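Local coordinates for glutathione S-transferase (Burkholderia xenovorans, PDB 2DSA), which reductively dechlorinates polychlorinated biphenyl metabolites using glutathione and probably has the general glutathione transferase activity of its family, at residues Y92-W97 with S152-Y157; K107-L112 with Q127-R132; Q135-L140 with S173-L178. All coordinates share one frame; numbering follows the deposited sequence.

How the contacts relate
Three contacts tie together the helical half of this glutathione S-transferase. Contact 1 and contact 2 both draw on helix 89-109, one near its start and one at its far end, with centres about 19 Å apart and no touch between them. Contact 2 shares helix 119-139 with contact 3, and the two meet where Trp175 CZ2 packs on Asn130 O at 3.4 Å. Contacts 1 and 3 also join, Trp97 CZ2 lying 3.5 Å from Gln139 CG. Contact 2 reaches the ligands directly, with Ser110 at HPX and Lys107 at glutathione; the side chains of Trp97 in contact 1 and Val136 in contact 3 stay about 10 and 12 Å from a bound glutathione.

Contact 1: Y92-W97 with S152-Y157; sequences YHLQQW and SVADIY
Ser152 meets Leu94 through its hydroxyl, OG lying 3.3 Å from Leu94 CD1. With OG placed between its own backbone N and carbonyl carbon (chi1 75°), the same oxygen caps the helix that follows, accepting from Ala154 N at 3.3 Å. Val153 comes next and turns CG2 to both methyls of Leu94, 4.0 Å from CD2 and from CD1, the two side chains crossing at about a right angle; its remaining neighbours include Val70 and Ala74 of helix 66-76. Ala154 points its methyl into the interface, where CB packs 3.7 Å from Leu94 CD1 and 4.1 Å from Trp97 CB, while the indole itself leads away. Asp155 then completes a capping box: its OD1 takes the N-H of Ser152 on the anti lone pair at 2.9 Å and 168°. A Ser-X-X-Asp box at the start of this core helix is a hallmark of the glutathione transferase fold. The second carboxylate oxygen, OD2, accepts from Leu146 N, tying the preceding loop to the helix start. The two helix segments run nearly parallel, their axes 9.7 Å apart at 9°, with Ala154 at the closest backbone approach. Further on, Tyr157 OH hydrogen-bonds His106 ND1, on helix 89-109.

Contact 2: K107-L112 with Q127-R132; sequences KSFSPL and QSLNTR. With HPX ((2Z,4E)-2-hydroxy-6-oxo-6-phenylhexa-2,4-dienoic acid), chain F.
The backbones of 107-112 and 127-132 come nearest at Ser108 and Leu129, whose CA atoms are 6.8 Å apart, with no hydrogen bond between the segments. The contact joins two helices of the all-helical C-terminal domain of the glutathione transferase fold, and Leu129 carries the packing. Its CG, anti to its carbonyl carbon (chi1 -82°), lies 3.8 Å from Ser108 CB. Both methyls lie against the CD2-CE2 side of the Phe109 ring. CD1 sits over one face in a CH-pi contact, 4.2 Å from the Phe109 centroid and 20° off the normal, displaced toward the rim, while Leu129 CD2 comes 3.7 Å from Phe109 CE2. The two side chains cross at about a right angle. Leu112 adds its CD1 to Leu129 CD1 at 4.2 Å. Ser110 faces the ligand instead: its OG lies within hydrogen-bonding distance of both carboxylate oxygens of HPX, 2.7 Å from OA2 and closer still to OA1, in a pocket consistent with the family's hydrophobic-substrate (H) site. Around the contact, Leu129 also packs on Leu105 of helix 89-109, Phe109 rests on Val168 and Ile170 of the loop before helix 176-186, and Leu112 touches Val125 and Arg126 earlier on helix 119-139.

Contact 3: Q135-L140 with S173-L178; sequences QVARQL and SPWPSL
Ala137 pushes its methyl into a hollow formed by Trp175, Ser177 and Leu178, where the end of helix 119-139 meets the start of helix 176-186 in the all-helical C-terminal domain of the glutathione transferase fold. The bump is small and the fit is close: Ala137 CB lies 3.5 Å from Trp175 CD1, meeting the indole obliquely, and 3.4 Å from Ser177 OG, with Leu178 CG as a further wall. So short a side chain lets the backbones draw together, the CA atoms of Ala137 and Ser177 being 5.5 Å apart.

Leu178 supplies the answering bump. Its CG, beside the backbone N (chi1 -62°), lies 3.9 Å from Ala137 CB, and the end of the side chain comes nearer to 135-140 than its start. There CD2 drops between Val136 and Leu140, four residues apart at the end of the helix, 3.9 Å from Val136 CG1 and 3.8 Å from Leu140 CD1, with the backbone of Ala137 as the floor. Leu178 crosses both Val136 and Leu140 at about a right angle. Leu158 of helix 153-163 touches Val136 and Leu140 as well, continuing the apolar core.

Trp175, the N-cap residue of helix 176-186, has Pro174 CB over the centre of one ring face and also touches Asn130 and Leu133 on helix 119-139. A water donates to Leu140 O and to Ser177 O, at 2.7 Å each, bridging the two backbones. Ser177 OG donates to Ala137 O at 2.6 Å, coming in from the side of the carbonyl with a C=O...OG angle of 110° and a tilt of 23° from its plane.

Contact 1: Y92-W97 with S152-Y157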
loop_
_atom_site.group_PDB
_atom_site.type_symbol
_atom_site.label_atom_id
_atom_site.label_comp_id
_atom_site.label_asym_id
_atom_site.label_seq_id
_atom_site.Cartn_x
_atom_site.Cartn_y
_atom_site.Cartn_z
ATOM N N TYR A 92 -7.209 -1.252 -11.558
ATOM C CA TYR A 92 -5.916 -0.586 -11.222
ATOM C C TYR A 92 -6.132 0.708 -10.454
ATOM O O TYR A 92 -5.418 1.020 -9.502
ATOM C CB TYR A 92 -5.027 -0.371 -12.455
ATOM C CG TYR A 92 -4.791 -1.657 -13.215
ATOM C CD1 TYR A 92 -5.482 -1.919 -14.397
ATOM C CD2 TYR A 92 -3.926 -2.633 -12.726
ATOM C CE1 TYR A 92 -5.304 -3.111 -15.082
ATOM C CE2 TYR A 92 -3.735 -3.828 -13.409
ATOM C CZ TYR A 92 -4.433 -4.059 -14.585
ATOM O OH TYR A 92 -4.258 -5.234 -15.269
ATOM N N HIS A 93 -7.156 1.438 -10.868
ATOM C CA HIS A 93 -7.601 2.628 -10.177
ATOM C C HIS A 93 -8.046 2.340 -8.712
ATOM O O HIS A 93 -7.763 3.127 -7.808
ATOM C CB HIS A 93 -8.704 3.298 -11.009
ATOM C CG HIS A 93 -8.992 4.716 -10.618
ATOM N ND1 HIS A 93 -10.164 5.359 -10.969
ATOM C CD2 HIS A 93 -8.270 5.612 -9.905
ATOM C CE1 HIS A 93 -10.150 6.588 -10.488
ATOM N NE2 HIS A 93 -9.013 6.767 -9.835
ATOM N N LEU A 94 -8.721 1.211 -8.479
ATOM C CA LEU A 94 -8.991 0.759 -7.106
ATOM C C LEU A 94 -7.689 0.501 -6.296
ATOM O O LEU A 94 -7.593 0.875 -5.115
ATOM C CB LEU A 94 -9.865 -0.510 -7.111
ATOM C CG LEU A 94 -10.115 -1.170 -5.748
ATOM C CD1 LEU A 94 -11.264 -0.495 -5.075
ATOM C CD2 LEU A 94 -10.424 -2.660 -5.882
ATOM N N GLN A 95 -6.713 -0.146 -6.928
ATOM C CA GLN A 95 -5.438 -0.469 -6.281
ATOM C C GLN A 95 -4.626 0.783 -5.954
ATOM O O GLN A 95 -3.897 0.821 -4.947
ATOM C CB GLN A 95 -4.618 -1.418 -7.170
ATOM C CG GLN A 95 -5.324 -2.748 -7.338
ATOM C CD GLN A 95 -4.788 -3.601 -8.450
ATOM O OE1 GLN A 95 -4.080 -3.135 -9.358
ATOM N NE2 GLN A 95 -5.149 -4.870 -8.408
ATOM N N GLN A 96 -4.733 1.775 -6.840
ATOM C CA GLN A 96 -4.203 3.111 -6.597
ATOM C C GLN A 96 -4.811 3.676 -5.327
ATOM O O GLN A 96 -4.087 4.034 -4.414
ATOM C CB GLN A 96 -4.520 4.031 -7.789
ATOM C CG GLN A 96 -4.192 5.506 -7.532
ATOM C CD GLN A 96 -4.753 6.419 -8.617
ATOM O OE1 GLN A 96 -5.534 7.329 -8.331
ATOM N NE2 GLN A 96 -4.408 6.137 -9.867
ATOM N N TRP A 97 -6.145 3.737 -5.264
ATOM C CA TRP A 97 -6.820 4.252 -4.081
ATOM C C TRP A 97 -6.525 3.460 -2.821
ATOM O O TRP A 97 -6.273 4.066 -1.764
ATOM C CB TRP A 97 -8.317 4.459 -4.302
ATOM C CG TRP A 97 -8.585 5.792 -4.928
ATOM C CD1 TRP A 97 -9.058 6.027 -6.193
ATOM C CD2 TRP A 97 -8.335 7.083 -4.343
ATOM N NE1 TRP A 97 -9.139 7.383 -6.416
ATOM C CE2 TRP A 97 -8.697 8.053 -5.304
ATOM C CE3 TRP A 97 -7.864 7.513 -3.090
ATOM C CZ2 TRP A 97 -8.596 9.437 -5.058
ATOM C CZ3 TRP A 97 -7.771 8.891 -2.838
ATOM C CH2 TRP A 97 -8.133 9.833 -3.825
ATOM N N SER A 152 -16.998 0.755 -3.548
ATOM C CA SER A 152 -16.008 -0.305 -3.620
ATOM C C SER A 152 -15.329 -0.557 -2.254
ATOM O O SER A 152 -15.569 0.167 -1.278
ATOM C CB SER A 152 -14.981 0.032 -4.694
ATOM O OG SER A 152 -14.096 1.037 -4.232
ATOM N N VAL A 153 -14.486 -1.584 -2.188
ATOM C CA VAL A 153 -13.684 -1.836 -0.987
ATOM C C VAL A 153 -12.723 -0.650 -0.613
ATOM O O VAL A 153 -12.270 -0.559 0.519
ATOM C CB VAL A 153 -12.923 -3.206 -1.055
ATOM C CG1 VAL A 153 -13.892 -4.386 -0.977
ATOM C CG2 VAL A 153 -12.070 -3.321 -2.312
ATOM N N ALA A 154 -12.420 0.237 -1.561
ATOM C CA ALA A 154 -11.613 1.445 -1.268
ATOM C C ALA A 154 -12.358 2.420 -0.360
ATOM O O ALA A 154 -11.777 3.013 0.526
ATOM C CB ALA A 154 -11.196 2.148 -2.557
ATOM N N ASP A 155 -13.660 2.555 -0.591
ATOM C CA ASP A 155 -14.540 3.385 0.219
ATOM C C ASP A 155 -14.684 2.843 1.625
ATOM O O ASP A 155 -14.770 3.615 2.587
ATOM C CB ASP A 155 -15.915 3.481 -0.437
ATOM C CG ASP A 155 -15.862 4.126 -1.800
ATOM O OD1 ASP A 155 -16.214 3.446 -2.800
ATOM O OD2 ASP A 155 -15.456 5.309 -1.877
ATOM N N ILE A 156 -14.725 1.519 1.738
ATOM C CA ILE A 156 -14.807 0.852 3.034
ATOM C C ILE A 156 -13.525 1.097 3.826
ATOM O O ILE A 156 -13.575 1.436 5.000
ATOM C CB ILE A 156 -15.075 -0.676 2.879
ATOM C CG1 ILE A 156 -16.462 -0.912 2.280
ATOM C CG2 ILE A 156 -14.954 -1.377 4.210
ATOM C CD1 ILE A 156 -16.656 -2.297 1.657
ATOM N N TYR A 157 -12.378 0.940 3.168
ATOM C CA TYR A 157 -11.108 1.188 3.816
ATOM C C TYR A 157 -11.047 2.659 4.259
ATOM O O TYR A 157 -10.734 2.943 5.416
ATOM C CB TYR A 157 -9.961 0.815 2.875
ATOM C CG TYR A 157 -8.578 0.771 3.485
ATOM C CD1 TYR A 157 -8.393 0.732 4.867
ATOM C CD2 TYR A 157 -7.451 0.720 2.671
ATOM C CE1 TYR A 157 -7.126 0.677 5.419
ATOM C CE2 TYR A 157 -6.174 0.659 3.215
ATOM C CZ TYR A 157 -6.022 0.646 4.588
ATOM O OH TYR A 157 -4.776 0.586 5.141
#

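Contact 2: K107-L112 with Q127-R132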
loop_
_atom_site.group_PDB
_atom_site.type_symbol
_atom_site.label_atom_id
_atom_site.label_comp_id
_atom_site.label_asym_id
_atom_site.label_seq_id
_atom_site.Cartn_x
_atom_site.Cartn_y
_atom_site.Cartn_z
ATOM N N LYS A 107 -1.009 5.002 7.513
ATOM C CA LYS A 107 0.326 5.016 8.107
ATOM C C LYS A 107 0.697 6.327 8.812
ATOM O O LYS A 107 1.628 6.345 9.633
ATOM C CB LYS A 107 1.388 4.641 7.069
ATOM C CG LYS A 107 1.472 3.143 6.828
ATOM C CD LYS A 107 2.050 2.422 8.035
ATOM C CE LYS A 107 1.364 1.090 8.270
ATOM N NZ LYS A 107 2.052 0.334 9.357
ATOM N N SER A 108 -0.026 7.403 8.481
ATOM C CA SER A 108 0.138 8.699 9.125
ATOM C C SER A 108 -0.703 8.816 10.393
ATOM O O SER A 108 -0.342 9.551 11.303
ATOM C CB SER A 108 -0.158 9.840 8.148
ATOM O OG SER A 108 0.908 9.991 7.218
ATOM N N PHE A 109 -1.806 8.075 10.475
ATOM C CA PHE A 109 -2.547 7.977 11.732
ATOM C C PHE A 109 -1.751 7.221 12.789
ATOM O O PHE A 109 -1.866 7.533 13.964
ATOM C CB PHE A 109 -3.896 7.289 11.543
ATOM C CG PHE A 109 -5.013 8.214 11.149
ATOM C CD1 PHE A 109 -5.881 8.716 12.104
ATOM C CD2 PHE A 109 -5.215 8.561 9.814
ATOM C CE1 PHE A 109 -6.924 9.554 11.746
ATOM C CE2 PHE A 109 -6.252 9.403 9.439
ATOM C CZ PHE A 109 -7.112 9.904 10.406
ATOM N N SER A 110 -0.951 6.239 12.364
ATOM C CA SER A 110 -0.233 5.308 13.264
ATOM C C SER A 110 0.544 5.930 14.436
ATOM O O SER A 110 0.381 5.476 15.569
ATOM C CB SER A 110 0.689 4.369 12.475
ATOM O OG SER A 110 -0.067 3.511 11.632
ATOM N N PRO A 111 1.407 6.943 14.163
ATOM C CA PRO A 111 2.144 7.620 15.244
ATOM C C PRO A 111 1.247 8.373 16.231
ATOM O O PRO A 111 1.599 8.490 17.401
ATOM C CB PRO A 111 3.046 8.605 14.491
ATOM C CG PRO A 111 3.114 8.064 13.082
ATOM C CD PRO A 111 1.763 7.506 12.846
ATOM N N LEU A 112 0.097 8.862 15.767
ATOM C CA LEU A 112 -0.875 9.531 16.638
ATOM C C LEU A 112 -1.466 8.621 17.725
ATOM O O LEU A 112 -1.834 9.099 18.798
ATOM C CB LEU A 112 -1.995 10.194 15.824
ATOM C CG LEU A 112 -1.595 11.252 14.793
ATOM C CD1 LEU A 112 -2.815 11.858 14.119
ATOM C CD2 LEU A 112 -0.729 12.349 15.413
ATOM N N GLN A 127 0.118 17.407 9.734
ATOM C CA GLN A 127 0.251 18.316 8.600
ATOM C C GLN A 127 0.142 17.571 7.273
ATOM O O GLN A 127 -0.521 18.055 6.332
ATOM C CB GLN A 127 1.588 19.069 8.685
ATOM C CG GLN A 127 1.508 20.535 8.276
ATOM C CD GLN A 127 0.315 21.267 8.905
ATOM O OE1 GLN A 127 -0.537 21.811 8.191
ATOM N NE2 GLN A 127 0.241 21.263 10.243
ATOM N N SER A 128 0.806 16.409 7.205
ATOM C CA SER A 128 0.707 15.488 6.055
ATOM C C SER A 128 -0.746 15.119 5.818
ATOM O O SER A 128 -1.228 15.179 4.691
ATOM C CB SER A 128 1.520 14.207 6.282
ATOM O OG SER A 128 2.881 14.490 6.568
ATOM N N LEU A 129 -1.434 14.755 6.895
ATOM C CA LEU A 129 -2.844 14.371 6.840
ATOM C C LEU A 129 -3.767 15.496 6.399
ATOM O O LEU A 129 -4.701 15.268 5.629
ATOM C CB LEU A 129 -3.310 13.817 8.189
ATOM C CG LEU A 129 -2.976 12.346 8.453
ATOM C CD1 LEU A 129 -3.255 12.016 9.908
ATOM C CD2 LEU A 129 -3.758 11.420 7.501
ATOM N N ASN A 130 -3.517 16.705 6.904
ATOM C CA ASN A 130 -4.280 17.877 6.490
ATOM C C ASN A 130 -4.281 18.015 4.976
ATOM O O ASN A 130 -5.317 18.308 4.377
ATOM C CB ASN A 130 -3.705 19.146 7.132
ATOM C CG ASN A 130 -4.547 20.372 6.852
ATOM O OD1 ASN A 130 -4.269 21.138 5.912
ATOM N ND2 ASN A 130 -5.596 20.569 7.665
ATOM N N THR A 131 -3.117 17.806 4.362
ATOM C CA THR A 131 -2.961 17.939 2.908
ATOM C C THR A 131 -3.647 16.780 2.189
ATOM O O THR A 131 -4.421 16.976 1.253
ATOM C CB THR A 131 -1.477 17.955 2.495
ATOM O OG1 THR A 131 -0.786 18.974 3.221
ATOM C CG2 THR A 131 -1.330 18.208 1.002
ATOM N N ARG A 132 -3.345 15.575 2.658
ATOM C CA ARG A 132 -3.789 14.344 2.036
ATOM C C ARG A 132 -5.318 14.220 2.119
ATOM O O ARG A 132 -5.965 13.930 1.109
ATOM C CB ARG A 132 -3.035 13.170 2.674
ATOM C CG ARG A 132 -2.295 12.266 1.681
ATOM C CD ARG A 132 -0.813 12.569 1.438
ATOM N NE ARG A 132 -0.646 13.532 0.360
ATOM C CZ ARG A 132 0.513 13.899 -0.190
ATOM N NH1 ARG A 132 1.666 13.345 0.164
ATOM N NH2 ARG A 132 0.503 14.823 -1.129
HETATM C CB3 HPX F . -10.304 2.016 18.072
HETATM C CB4 HPX F . -10.464 3.351 17.709
HETATM C CB5 HPX F . -9.485 3.987 16.942
HETATM C CB6 HPX F . -8.356 3.280 16.539
HETATM C CB1 HPX F . -8.197 1.949 16.900
HETATM C CB2 HPX F . -9.171 1.317 17.669
HETATM C CA6 HPX F . -6.977 1.187 16.480
HETATM O OA4 HPX F . -6.643 0.200 17.120
HETATM C CA5 HPX F . -6.166 1.602 15.322
HETATM C CA4 HPX F . -4.847 1.528 15.444
HETATM C CA3 HPX F . -3.946 1.900 14.342
HETATM C CA2 HPX F . -2.658 1.536 14.344
HETATM O OA3 HPX F . -2.093 0.841 15.324
HETATM C CA1 HPX F . -1.830 1.915 13.225
HETATM O OA2 HPX F . -0.699 1.396 13.112
HETATM O OA1 HPX F . -2.290 2.738 12.412
#

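Contact 3: Q135-L140 with S173-L178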
loop_
_atom_site.group_PDB
_atom_site.type_symbol
_atom_site.label_atom_id
_atom_site.label_comp_id
_atom_site.label_asym_id
_atom_site.label_seq_id
_atom_site.Cartn_x
_atom_site.Cartn_y
_atom_site.Cartn_z
ATOM N N GLN A 135 -6.960 16.334 -0.483
ATOM C CA GLN A 135 -7.037 15.673 -1.782
ATOM C C GLN A 135 -8.256 14.735 -1.887
ATOM O O GLN A 135 -8.926 14.689 -2.924
ATOM C CB GLN A 135 -5.738 14.928 -2.093
ATOM C CG GLN A 135 -5.710 14.268 -3.480
ATOM C CD GLN A 135 -4.486 13.405 -3.696
ATOM O OE1 GLN A 135 -3.573 13.350 -2.851
ATOM N NE2 GLN A 135 -4.457 12.707 -4.826
ATOM N N VAL A 136 -8.550 14.013 -0.808
ATOM C CA VAL A 136 -9.685 13.076 -0.799
ATOM C C VAL A 136 -11.022 13.802 -0.746
ATOM O O VAL A 136 -11.994 13.367 -1.366
ATOM C CB VAL A 136 -9.594 12.060 0.367
ATOM C CG1 VAL A 136 -10.647 10.989 0.219
ATOM C CG2 VAL A 136 -8.216 11.439 0.409
ATOM N N ALA A 137 -11.072 14.903 0.004
ATOM C CA ALA A 137 -12.274 15.721 0.081
ATOM C C ALA A 137 -12.640 16.282 -1.289
ATOM O O ALA A 137 -13.814 16.292 -1.664
ATOM C CB ALA A 137 -12.099 16.834 1.102
ATOM N N ARG A 138 -11.634 16.717 -2.047
ATOM C CA ARG A 138 -11.871 17.186 -3.413
ATOM C C ARG A 138 -12.362 16.057 -4.321
ATOM O O ARG A 138 -13.244 16.268 -5.167
ATOM C CB ARG A 138 -10.634 17.885 -3.975
ATOM C CG ARG A 138 -10.298 19.166 -3.203
ATOM C CD ARG A 138 -9.246 20.052 -3.885
ATOM N NE ARG A 138 -7.940 19.393 -3.991
ATOM C CZ ARG A 138 -7.007 19.380 -3.038
ATOM N NH1 ARG A 138 -7.221 19.991 -1.867
ATOM N NH2 ARG A 138 -5.857 18.746 -3.262
ATOM N N GLN A 139 -11.812 14.854 -4.119
ATOM C CA GLN A 139 -12.204 13.674 -4.892
ATOM C C GLN A 139 -13.675 13.335 -4.631
ATOM O O GLN A 139 -14.407 12.987 -5.546
ATOM C CB GLN A 139 -11.292 12.481 -4.550
ATOM C CG GLN A 139 -11.616 11.145 -5.274
ATOM C CD GLN A 139 -11.221 11.116 -6.758
ATOM O OE1 GLN A 139 -11.762 10.319 -7.529
ATOM N NE2 GLN A 139 -10.279 11.968 -7.157
ATOM N N LEU A 140 -14.102 13.482 -3.380
ATOM C CA LEU A 140 -15.456 13.124 -2.970
ATOM C C LEU A 140 -16.467 14.280 -3.047
ATOM O O LEU A 140 -17.629 14.127 -2.646
ATOM C CB LEU A 140 -15.435 12.464 -1.583
ATOM C CG LEU A 140 -14.765 11.081 -1.509
ATOM C CD1 LEU A 140 -14.514 10.679 -0.075
ATOM C CD2 LEU A 140 -15.572 9.993 -2.236
ATOM N N SER A 173 -14.233 19.005 10.018
ATOM C CA SER A 173 -15.058 20.191 9.713
ATOM C C SER A 173 -14.644 20.982 8.458
ATOM O O SER A 173 -15.518 21.465 7.739
ATOM C CB SER A 173 -15.113 21.129 10.925
ATOM O OG SER A 173 -15.765 20.505 12.028
ATOM N N PRO A 174 -13.323 21.110 8.193
ATOM C CA PRO A 174 -12.865 21.758 6.962
ATOM C C PRO A 174 -13.220 20.955 5.702
ATOM O O PRO A 174 -13.163 21.486 4.597
ATOM C CB PRO A 174 -11.341 21.788 7.128
ATOM C CG PRO A 174 -11.085 21.543 8.557
ATOM C CD PRO A 174 -12.182 20.668 9.015
ATOM N N TRP A 175 -13.597 19.687 5.876
ATOM C CA TRP A 175 -13.908 18.801 4.750
ATOM C C TRP A 175 -15.308 18.211 4.828
ATOM O O TRP A 175 -15.465 17.020 5.092
ATOM C CB TRP A 175 -12.876 17.684 4.664
ATOM C CG TRP A 175 -11.468 18.198 4.685
ATOM C CD1 TRP A 175 -10.830 18.876 3.686
ATOM C CD2 TRP A 175 -10.536 18.095 5.763
ATOM N NE1 TRP A 175 -9.554 19.191 4.073
ATOM C CE2 TRP A 175 -9.342 18.721 5.340
ATOM C CE3 TRP A 175 -10.588 17.525 7.045
ATOM C CZ2 TRP A 175 -8.207 18.800 6.149
ATOM C CZ3 TRP A 175 -9.453 17.605 7.854
ATOM C CH2 TRP A 175 -8.278 18.234 7.399
ATOM N N PRO A 176 -16.332 19.049 4.588
ATOM C CA PRO A 176 -17.720 18.609 4.572
ATOM C C PRO A 176 -18.020 17.429 3.637
ATOM O O PRO A 176 -18.905 16.640 3.942
ATOM C CB PRO A 176 -18.488 19.868 4.131
ATOM C CG PRO A 176 -17.473 20.853 3.708
ATOM C CD PRO A 176 -16.217 20.504 4.358
ATOM N N SER A 177 -17.304 17.304 2.520
ATOM C CA SER A 177 -17.500 16.149 1.613
ATOM C C SER A 177 -17.084 14.792 2.239
ATOM O O SER A 177 -17.624 13.739 1.874
ATOM C CB SER A 177 -16.811 16.377 0.258
ATOM O OG SER A 177 -15.404 16.290 0.393
ATOM N N LEU A 178 -16.153 14.834 3.194
ATOM C CA LEU A 178 -15.717 13.645 3.936
ATOM C C LEU A 178 -16.730 13.213 4.997
ATOM O O LEU A 178 -16.950 12.014 5.198
ATOM C CB LEU A 178 -14.337 13.852 4.577
ATOM C CG LEU A 178 -13.153 14.111 3.627
ATOM C CD1 LEU A 178 -11.863 14.253 4.401
ATOM C CD2 LEU A 178 -13.034 12.996 2.581
HETATM O O HOH W 1 -18.976 13.330 -0.477
#